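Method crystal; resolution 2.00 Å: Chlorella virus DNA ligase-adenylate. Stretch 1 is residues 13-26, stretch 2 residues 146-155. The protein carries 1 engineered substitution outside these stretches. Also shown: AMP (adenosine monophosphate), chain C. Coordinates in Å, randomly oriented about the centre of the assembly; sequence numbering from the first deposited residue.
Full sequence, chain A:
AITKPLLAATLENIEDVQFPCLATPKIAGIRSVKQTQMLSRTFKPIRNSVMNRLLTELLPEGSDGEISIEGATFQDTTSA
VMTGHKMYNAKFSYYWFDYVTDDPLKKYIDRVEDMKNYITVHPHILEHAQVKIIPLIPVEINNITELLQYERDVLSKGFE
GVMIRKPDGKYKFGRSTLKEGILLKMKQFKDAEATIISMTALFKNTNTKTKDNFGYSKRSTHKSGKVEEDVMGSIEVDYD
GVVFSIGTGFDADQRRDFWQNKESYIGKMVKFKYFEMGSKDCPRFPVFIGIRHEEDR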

ATOM      1  N   ASN A  13      19.825   1.303  -4.327  1.00 29.58           N
ATOM      2  CA  ASN A  13      20.251   2.629  -4.764  1.00 26.23           C
ATOM      3  C   ASN A  13      19.157   3.220  -5.660  1.00 28.95           C
ATOM      4  O   ASN A  13      18.887   2.714  -6.762  1.00 24.95           O
ATOM      5  CB  ASN A  13      21.597   2.532  -5.507  1.00 28.24           C
ATOM      6  CG  ASN A  13      22.028   3.852  -6.160  1.00 31.79           C
ATOM      7  OD1 ASN A  13      21.491   4.925  -5.865  1.00 37.11           O
ATOM      8  ND2 ASN A  13      23.005   3.769  -7.058  1.00 36.50           N
ATOM      9  N   ILE A  14      18.513   4.275  -5.168  1.00 23.04           N
ATOM     10  CA  ILE A  14      17.453   4.939  -5.916  1.00 25.06           C
ATOM     11  C   ILE A  14      17.931   5.429  -7.284  1.00 22.98           C
ATOM     12  O   ILE A  14      17.136   5.556  -8.217  1.00 24.77           O
ATOM     13  CB  ILE A  14      16.820   6.117  -5.117  1.00 25.18           C
ATOM     14  CG1 ILE A  14      15.469   6.475  -5.725  1.00 23.70           C
ATOM     15  CG2 ILE A  14      17.731   7.355  -5.134  1.00 20.54           C
ATOM     16  CD1 ILE A  14      14.737   7.552  -4.969  1.00 38.13           C
ATOM     17  N   GLU A  15      19.233   5.667  -7.424  1.00 21.55           N
ATOM     18  CA  GLU A  15      19.750   6.122  -8.701  1.00 27.16           C
ATOM     19  C   GLU A  15      19.771   4.991  -9.742  1.00 28.02           C
ATOM     20  O   GLU A  15      20.007   5.240 -10.927  1.00 27.11           O
ATOM     21  CB  GLU A  15      21.113   6.779  -8.533  1.00 30.15           C
ATOM     22  CG  GLU A  15      21.090   7.949  -7.556  1.00 30.53           C
ATOM     23  CD  GLU A  15      22.206   8.966  -7.789  1.00 50.99           C
ATOM     24  OE1 GLU A  15      23.039   8.774  -8.711  1.00 45.75           O
ATOM     25  OE2 GLU A  15      22.238   9.978  -7.051  1.00 48.35           O
ATOM     26  N   ASP A  16      19.450   3.770  -9.301  1.00 21.76           N
ATOM     27  CA  ASP A  16      19.403   2.605 -10.190  1.00 30.56           C
ATOM     28  C   ASP A  16      18.114   2.526 -11.005  1.00 30.04           C
ATOM     29  O   ASP A  16      18.067   1.829 -12.021  1.00 30.65           O
ATOM     30  CB  ASP A  16      19.531   1.293  -9.398  1.00 25.69           C
ATOM     31  CG  ASP A  16      20.980   0.919  -9.074  1.00 36.95           C
ATOM     32  OD1 ASP A  16      21.903   1.288  -9.834  1.00 37.26           O
ATOM     33  OD2 ASP A  16      21.192   0.216  -8.064  1.00 33.46           O
ATOM     34  N   VAL A  17      17.080   3.249 -10.568  1.00 25.97           N
ATOM     35  CA  VAL A  17      15.767   3.219 -11.223  1.00 21.38           C
ATOM     36  C   VAL A  17      15.764   3.768 -12.633  1.00 21.33           C
ATOM     37  O   VAL A  17      16.251   4.860 -12.869  1.00 26.88           O
ATOM     38  CB  VAL A  17      14.703   3.974 -10.391  1.00 15.45           C
ATOM     39  CG1 VAL A  17      13.369   4.003 -11.111  1.00 15.62           C
ATOM     40  CG2 VAL A  17      14.510   3.298  -9.049  1.00 15.84           C
ATOM     41  N   GLN A  18      15.271   2.970 -13.578  1.00 22.51           N
ATOM     42  CA  GLN A  18      15.160   3.395 -14.972  1.00 22.88           C
ATOM     43  C   GLN A  18      13.907   4.254 -14.913  1.00 22.94           C
ATOM     44  O   GLN A  18      12.790   3.747 -14.741  1.00 18.56           O
ATOM     45  CB  GLN A  18      15.015   2.169 -15.858  1.00 27.60           C
ATOM     46  CG  GLN A  18      16.242   1.256 -15.779  1.00 31.92           C
ATOM     47  CD  GLN A  18      17.537   1.973 -16.180  1.00 52.80           C
ATOM     48  OE1 GLN A  18      18.567   1.832 -15.520  1.00 54.04           O
ATOM     49  NE2 GLN A  18      17.483   2.751 -17.262  1.00 42.23           N
ATOM     50  N   PHE A  19      14.090   5.553 -15.129  1.00 30.28           N
ATOM     51  CA  PHE A  19      13.000   6.474 -14.906  1.00 43.76           C
ATOM     52  C   PHE A  19      11.611   6.503 -15.413  1.00 60.61           C
ATOM     53  O   PHE A  19      10.709   6.758 -14.607  1.00 79.74           O
ATOM     54  CB  PHE A  19      13.461   7.836 -14.494  1.00 28.84           C
ATOM     55  CG  PHE A  19      13.459   7.951 -13.047  1.00 24.65           C
ATOM     56  CD1 PHE A  19      14.646   8.005 -12.341  1.00 21.01           C
ATOM     57  CD2 PHE A  19      12.250   7.775 -12.360  1.00 15.38           C
ATOM     58  CE1 PHE A  19      14.634   7.861 -10.966  1.00 18.73           C
ATOM     59  CE2 PHE A  19      12.225   7.634 -11.007  1.00 13.67           C
ATOM     60  CZ  PHE A  19      13.418   7.672 -10.300  1.00 24.59           C
ATOM     61  N   PRO A  20      11.400   6.474 -16.721  1.00 52.45           N
ATOM     62  CA  PRO A  20       9.953   6.476 -16.944  1.00 39.97           C
ATOM     63  C   PRO A  20       9.542   5.097 -16.365  1.00 29.82           C
ATOM     64  O   PRO A  20       9.867   4.064 -16.949  1.00 29.32           O
ATOM     65  CB  PRO A  20       9.858   6.535 -18.463  1.00 49.30           C
ATOM     66  CG  PRO A  20      11.048   7.392 -18.815  1.00 47.19           C
ATOM     67  CD  PRO A  20      12.149   6.843 -17.932  1.00 46.68           C
ATOM     68  N   CYS A  21       9.035   5.098 -15.124  1.00 24.42           N
ATOM     69  CA  CYS A  21       8.605   3.875 -14.433  1.00 24.04           C
ATOM     70  C   CYS A  21       7.186   4.000 -13.858  1.00 16.44           C
ATOM     71  O   CYS A  21       6.678   5.104 -13.683  1.00 18.32           O
ATOM     72  CB  CYS A  21       9.611   3.471 -13.326  1.00 18.74           C
ATOM     73  SG  CYS A  21       9.586   4.470 -11.788  1.00 23.09           S
ATOM     74  N   LEU A  22       6.551   2.850 -13.637  1.00 20.97           N
ATOM     75  CA  LEU A  22       5.200   2.755 -13.099  1.00 22.58           C
ATOM     76  C   LEU A  22       5.164   2.246 -11.655  1.00 24.54           C
ATOM     77  O   LEU A  22       5.464   1.087 -11.380  1.00 17.24           O
ATOM     78  CB  LEU A  22       4.350   1.863 -14.011  1.00 22.55           C
ATOM     79  CG  LEU A  22       4.197   2.420 -15.435  1.00 25.09           C
ATOM     80  CD1 LEU A  22       3.504   1.403 -16.346  1.00 19.51           C
ATOM     81  CD2 LEU A  22       3.403   3.721 -15.389  1.00 27.54           C
ATOM     82  N   ALA A  23       4.712   3.095 -10.738  1.00 19.46           N
ATOM     83  CA  ALA A  23       4.702   2.717  -9.328  1.00 21.51           C
ATOM     84  C   ALA A  23       3.354   2.459  -8.675  1.00 17.18           C
ATOM     85  O   ALA A  23       2.331   2.992  -9.090  1.00 23.91           O
ATOM     86  CB  ALA A  23       5.489   3.759  -8.512  1.00 21.16           C
ATOM     87  N   THR A  24       3.368   1.601  -7.658  1.00 13.58           N
ATOM     88  CA  THR A  24       2.177   1.276  -6.888  1.00 20.39           C
ATOM     89  C   THR A  24       2.635   1.165  -5.435  1.00 22.42           C
ATOM     90  O   THR A  24       3.841   1.166  -5.160  1.00 17.07           O
ATOM     91  CB  THR A  24       1.482  -0.053  -7.347  1.00 26.54           C
ATOM     92  OG1 THR A  24       2.438  -1.118  -7.394  1.00 21.17           O
ATOM     93  CG2 THR A  24       0.784   0.121  -8.716  1.00 19.24           C
ATOM     94  N   PRO A  25       1.686   1.157  -4.481  1.00 21.21           N
ATOM     95  CA  PRO A  25       2.048   1.056  -3.066  1.00 19.31           C
ATOM     96  C   PRO A  25       2.387  -0.350  -2.610  1.00 21.12           C
ATOM     97  O   PRO A  25       1.758  -1.324  -3.032  1.00 24.66           O
ATOM     98  CB  PRO A  25       0.804   1.576  -2.362  1.00 15.06           C
ATOM     99  CG  PRO A  25      -0.287   1.121  -3.255  1.00 26.80           C
ATOM    100  CD  PRO A  25       0.250   1.449  -4.630  1.00 22.07           C
ATOM    101  N   LYS A  26       3.421  -0.452  -1.781  1.00 18.20           N
ATOM    102  CA  LYS A  26       3.824  -1.739  -1.236  1.00 19.68           C
ATOM    103  C   LYS A  26       2.789  -2.107  -0.151  1.00 31.15           C
ATOM    104  O   LYS A  26       2.706  -1.470   0.902  1.00 23.68           O
ATOM    105  CB  LYS A  26       5.238  -1.650  -0.649  1.00 21.93           C
ATOM    106  CG  LYS A  26       5.916  -2.980  -0.291  1.00 14.83           C
ATOM    107  CD  LYS A  26       7.344  -2.706   0.164  1.00 26.23           C
ATOM    108  CE  LYS A  26       8.209  -3.965   0.303  1.00 24.94           C
ATOM    109  NZ  LYS A  26       7.752  -4.933   1.354  1.00 23.99           N
ATOM    110  N   GLU A 146      10.189  12.793  -7.759  1.00 21.55           N
ATOM    111  CA  GLU A 146       8.849  12.236  -7.870  1.00 23.85           C
ATOM    112  C   GLU A 146       8.716  10.889  -7.156  1.00 16.89           C
ATOM    113  O   GLU A 146       7.682  10.612  -6.533  1.00 17.73           O
ATOM    114  CB  GLU A 146       8.430  12.128  -9.330  1.00 21.92           C
ATOM    115  CG  GLU A 146       7.933  13.459  -9.911  1.00 27.51           C
ATOM    116  CD  GLU A 146       7.358  13.329 -11.315  1.00 24.63           C
ATOM    117  OE1 GLU A 146       7.154  12.199 -11.789  1.00 25.30           O
ATOM    118  OE2 GLU A 146       7.117  14.366 -11.957  1.00 29.37           O
ATOM    119  N   LEU A 147       9.769  10.071  -7.222  1.00 18.29           N
ATOM    120  CA  LEU A 147       9.790   8.762  -6.557  1.00 24.50           C
ATOM    121  C   LEU A 147       9.698   8.917  -5.029  1.00 26.27           C
ATOM    122  O   LEU A 147       8.882   8.271  -4.374  1.00 19.94           O
ATOM    123  CB  LEU A 147      11.070   7.988  -6.916  1.00 27.21           C
ATOM    124  CG  LEU A 147      10.931   6.552  -7.449  1.00 30.65           C
ATOM    125  CD1 LEU A 147      12.224   5.782  -7.228  1.00 16.70           C
ATOM    126  CD2 LEU A 147       9.789   5.836  -6.784  1.00 31.29           C
ATOM    127  N   LEU A 148      10.562   9.757  -4.463  1.00 29.69           N
ATOM    128  CA  LEU A 148      10.548  10.017  -3.022  1.00 29.02           C
ATOM    129  C   LEU A 148       9.225  10.650  -2.537  1.00 19.31           C
ATOM    130  O   LEU A 148       8.699  10.268  -1.488  1.00 23.70           O
ATOM    131  CB  LEU A 148      11.731  10.907  -2.663  1.00 24.93           C
ATOM    132  CG  LEU A 148      13.026  10.133  -2.879  1.00 24.10           C
ATOM    133  CD1 LEU A 148      14.195  11.067  -2.849  1.00 25.98           C
ATOM    134  CD2 LEU A 148      13.143   9.042  -1.833  1.00 26.65           C
ATOM    135  N   GLN A 149       8.694  11.615  -3.294  1.00 21.99           N
ATOM    136  CA  GLN A 149       7.431  12.247  -2.928  1.00 23.72           C
ATOM    137  C   GLN A 149       6.363  11.164  -2.907  1.00 29.28           C
ATOM    138  O   GLN A 149       5.477  11.169  -2.047  1.00 20.58           O
ATOM    139  CB  GLN A 149       7.046  13.342  -3.923  1.00 20.63           C
ATOM    140  CG  GLN A 149       8.064  14.477  -4.019  1.00 38.63           C
ATOM    141  CD  GLN A 149       7.663  15.576  -5.001  1.00 46.13           C
ATOM    142  OE1 GLN A 149       7.255  16.660  -4.592  1.00 62.99           O
ATOM    143  NE2 GLN A 149       7.800  15.307  -6.297  1.00 40.67           N
ATOM    144  N   TYR A 150       6.487  10.211  -3.833  1.00 24.89           N
ATOM    145  CA  TYR A 150       5.545   9.104  -3.920  1.00 19.32           C
ATOM    146  C   TYR A 150       5.602   8.188  -2.682  1.00 20.66           C
ATOM    147  O   TYR A 150       4.551   7.763  -2.167  1.00 18.29           O
ATOM    148  CB  TYR A 150       5.777   8.307  -5.212  1.00 17.96           C
ATOM    149  CG  TYR A 150       4.739   7.239  -5.408  1.00 23.27           C
ATOM    150  CD1 TYR A 150       3.406   7.583  -5.663  1.00 18.38           C
ATOM    151  CD2 TYR A 150       5.063   5.886  -5.277  1.00 19.92           C
ATOM    152  CE1 TYR A 150       2.427   6.616  -5.770  1.00 22.50           C
ATOM    153  CE2 TYR A 150       4.077   4.902  -5.384  1.00 21.07           C
ATOM    154  CZ  TYR A 150       2.764   5.282  -5.623  1.00 20.04           C
ATOM    155  OH  TYR A 150       1.759   4.361  -5.653  1.00 19.80           O
ATOM    156  N   GLU A 151       6.820   7.912  -2.190  1.00 19.73           N
ATOM    157  CA  GLU A 151       7.004   7.060  -1.006  1.00 19.91           C
ATOM    158  C   GLU A 151       6.387   7.750   0.212  1.00 23.25           C
ATOM    159  O   GLU A 151       5.712   7.098   1.011  1.00 19.42           O
ATOM    160  CB  GLU A 151       8.491   6.733  -0.734  1.00 12.34           C
ATOM    161  CG  GLU A 151       8.669   5.803   0.501  1.00 22.31           C
ATOM    162  CD  GLU A 151      10.050   5.160   0.662  1.00 23.13           C
ATOM    163  OE1 GLU A 151      10.341   4.671   1.771  1.00 19.64           O
ATOM    164  OE2 GLU A 151      10.835   5.107  -0.304  1.00 23.88           O
ATOM    165  N   ARG A 152       6.659   9.052   0.362  1.00 20.11           N
ATOM    166  CA  ARG A 152       6.091   9.856   1.448  1.00 15.73           C
ATOM    167  C   ARG A 152       4.554   9.746   1.408  1.00 15.82           C
ATOM    168  O   ARG A 152       3.904   9.486   2.422  1.00 19.90           O
ATOM    169  CB  ARG A 152       6.488  11.323   1.262  1.00 18.19           C
ATOM    170  CG  ARG A 152       5.752  12.300   2.184  1.00 25.02           C
ATOM    171  CD  ARG A 152       5.650  13.698   1.574  1.00 40.46           C
ATOM    172  NE  ARG A 152       4.964  13.699   0.281  1.00 48.58           N
ATOM    173  CZ  ARG A 152       5.065  14.668  -0.630  1.00 58.82           C
ATOM    174  NH1 ARG A 152       5.815  15.735  -0.401  1.00 63.77           N
ATOM    175  NH2 ARG A 152       4.475  14.538  -1.812  1.00 58.86           N
ATOM    176  N   ASP A 153       3.980   9.933   0.221  1.00 25.14           N
ATOM    177  CA  ASP A 153       2.528   9.858   0.040  1.00 20.25           C
ATOM    178  C   ASP A 153       1.994   8.508   0.447  1.00 21.85           C
ATOM    179  O   ASP A 153       1.056   8.387   1.232  1.00 25.83           O
ATOM    180  CB  ASP A 153       2.169  10.119  -1.424  1.00 24.56           C
ATOM    181  CG  ASP A 153       2.243  11.587  -1.785  1.00 33.89           C
ATOM    182  OD1 ASP A 153       2.271  12.424  -0.854  1.00 45.61           O
ATOM    183  OD2 ASP A 153       2.266  11.913  -2.996  1.00 43.40           O
ATOM    184  N   VAL A 154       2.615   7.487  -0.123  1.00 22.67           N
ATOM    185  CA  VAL A 154       2.273   6.097   0.119  1.00 25.41           C
ATOM    186  C   VAL A 154       2.392   5.726   1.611  1.00 23.80           C
ATOM    187  O   VAL A 154       1.490   5.097   2.179  1.00 22.15           O
ATOM    188  CB  VAL A 154       3.103   5.214  -0.881  1.00 27.48           C
ATOM    189  CG1 VAL A 154       3.728   4.035  -0.223  1.00 18.38           C
ATOM    190  CG2 VAL A 154       2.223   4.838  -2.061  1.00 21.68           C
ATOM    191  N   LEU A 155       3.463   6.174   2.256  1.00 19.50           N
ATOM    192  CA  LEU A 155       3.646   5.924   3.687  1.00 24.48           C
ATOM    193  C   LEU A 155       2.580   6.665   4.497  1.00 15.87           C
ATOM    194  O   LEU A 155       2.116   6.183   5.530  1.00 19.66           O
ATOM    195  CB  LEU A 155       5.021   6.402   4.149  1.00 15.79           C
ATOM    196  CG  LEU A 155       6.149   5.525   3.650  1.00 21.55           C
ATOM    197  CD1 LEU A 155       7.495   6.175   3.946  1.00 15.13           C
ATOM    198  CD2 LEU A 155       5.989   4.168   4.324  1.00 12.20           C
TER
HETATM  199  P   AMP C 501       8.157  -6.348   1.396  1.00 23.67           P
HETATM  200  O1P AMP C 501       9.584  -6.661   1.443  1.00 21.05           O
HETATM  201  O3P AMP C 501       7.655  -7.242   2.605  1.00 17.52           O
HETATM  202  O5' AMP C 501       7.515  -7.025   0.215  1.00 18.40           O
HETATM  203  C5' AMP C 501       6.014  -6.992   0.048  1.00 19.72           C
HETATM  204  C4' AMP C 501       5.473  -8.203  -0.678  1.00 24.34           C
HETATM  205  O4' AMP C 501       4.162  -7.847  -1.124  1.00 22.47           O
HETATM  206  C3' AMP C 501       6.281  -8.591  -1.939  1.00 20.20           C
HETATM  207  O3' AMP C 501       6.407  -9.997  -2.148  1.00 17.16           O
HETATM  208  C2' AMP C 501       5.487  -8.042  -3.075  1.00 21.56           C
HETATM  209  O2' AMP C 501       5.642  -8.865  -4.225  1.00 17.19           O
HETATM  210  C1' AMP C 501       4.054  -7.931  -2.525  1.00 18.64           C
HETATM  211  N9  AMP C 501       3.406  -6.726  -3.005  1.00 22.22           N
HETATM  212  C8  AMP C 501       2.766  -5.815  -2.195  1.00 12.72           C
HETATM  213  N7  AMP C 501       2.284  -4.833  -2.903  1.00 14.29           N
HETATM  214  C5  AMP C 501       2.603  -5.079  -4.231  1.00 16.16           C
HETATM  215  C6  AMP C 501       2.357  -4.389  -5.427  1.00 12.79           C
HETATM  216  N6  AMP C 501       1.681  -3.217  -5.470  1.00 17.77           N
HETATM  217  N1  AMP C 501       2.835  -4.954  -6.551  1.00 19.40           N
HETATM  218  C2  AMP C 501       3.493  -6.090  -6.500  1.00 11.23           C
HETATM  219  N3  AMP C 501       3.799  -6.850  -5.445  1.00 15.01           N
HETATM  220  C4  AMP C 501       3.326  -6.303  -4.287  1.00 17.68           C

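A strand lies over a helix here, and the contact is made almost entirely of carbon. Strand 21-25 and the helix spanning 146-155 run in nearly the same direction, their axes 21° apart and 9.2 Å from each other at closest approach. No hydrogen bond crosses between them. The backbones draw nearer toward the C-terminal end: the CA atoms of Ala 23 and Leu 147 are 8.4 Å apart, those of Pro 25 and Val 154 only 6.0 Å. The helix meets its partner with Leu 147, Tyr 150 and Val 154, residues spaced three and four apart so that they recur on one side of the helix, each with its CA-to-CB bond pointing toward the other stretch.

Leu 147 gives up the most surface, and it does so by filling a pocket built before the strand begins. Its CD1 sits 3.6 Å from Ile 14 CG1, 3.8 Å from Val 17 CG2 and 3.8 Å from Phe 19 CZ, so a single methyl touches three apolar side chains. Ile 14, extended with both chi angles t, also reaches the next helical residue, its CD1 lying 3.7 Å from Leu 148 CG. The short 3-10 turn carrying Ile 14 is held by a backbone hydrogen bond from Asp 16 N to Asn 13 O, 2.8 Å, and by another from Glu 15 N to Asn 13 OD1, 2.8 Å.

Tyr 150 serves the strand itself. Ala 23 points its methyl toward the helix, where CB lies 3.6 Å from Tyr 150 CE2. The hydroxyl then reaches the backbone at the next peptide: Tyr 150 OH is 3.3 Å from Thr 24 C and 3.4 Å from Pro 25 N. Proximity is not bonding here, since the proline nitrogen has no hydrogen to share. One helical turn on, Val 154 closes the row, its CG2 packing 3.6 Å from Pro 25 CB.

Ala 23 and Thr 24 alternate, one CA-to-CB bond toward the helix and the next away from it; Pro 25, sideways, serves both partners. Thr 24 OG1 accepts a hydrogen bond from AMP N6 at 2.9 Å; Pro 25 O accepts another from N6 at 3.1 Å. Lys 26 follows, its end leading away from the helix to the covalent bond between NZ and AMP P, 1.5 Å, that defines the ligase-adenylate. The rule to read is that apolar side chains supply the packing, while the nucleotide is held by Thr 24 OG1, Pro 25 O and Lys 26 NZ, with Pro 25 taking part in both.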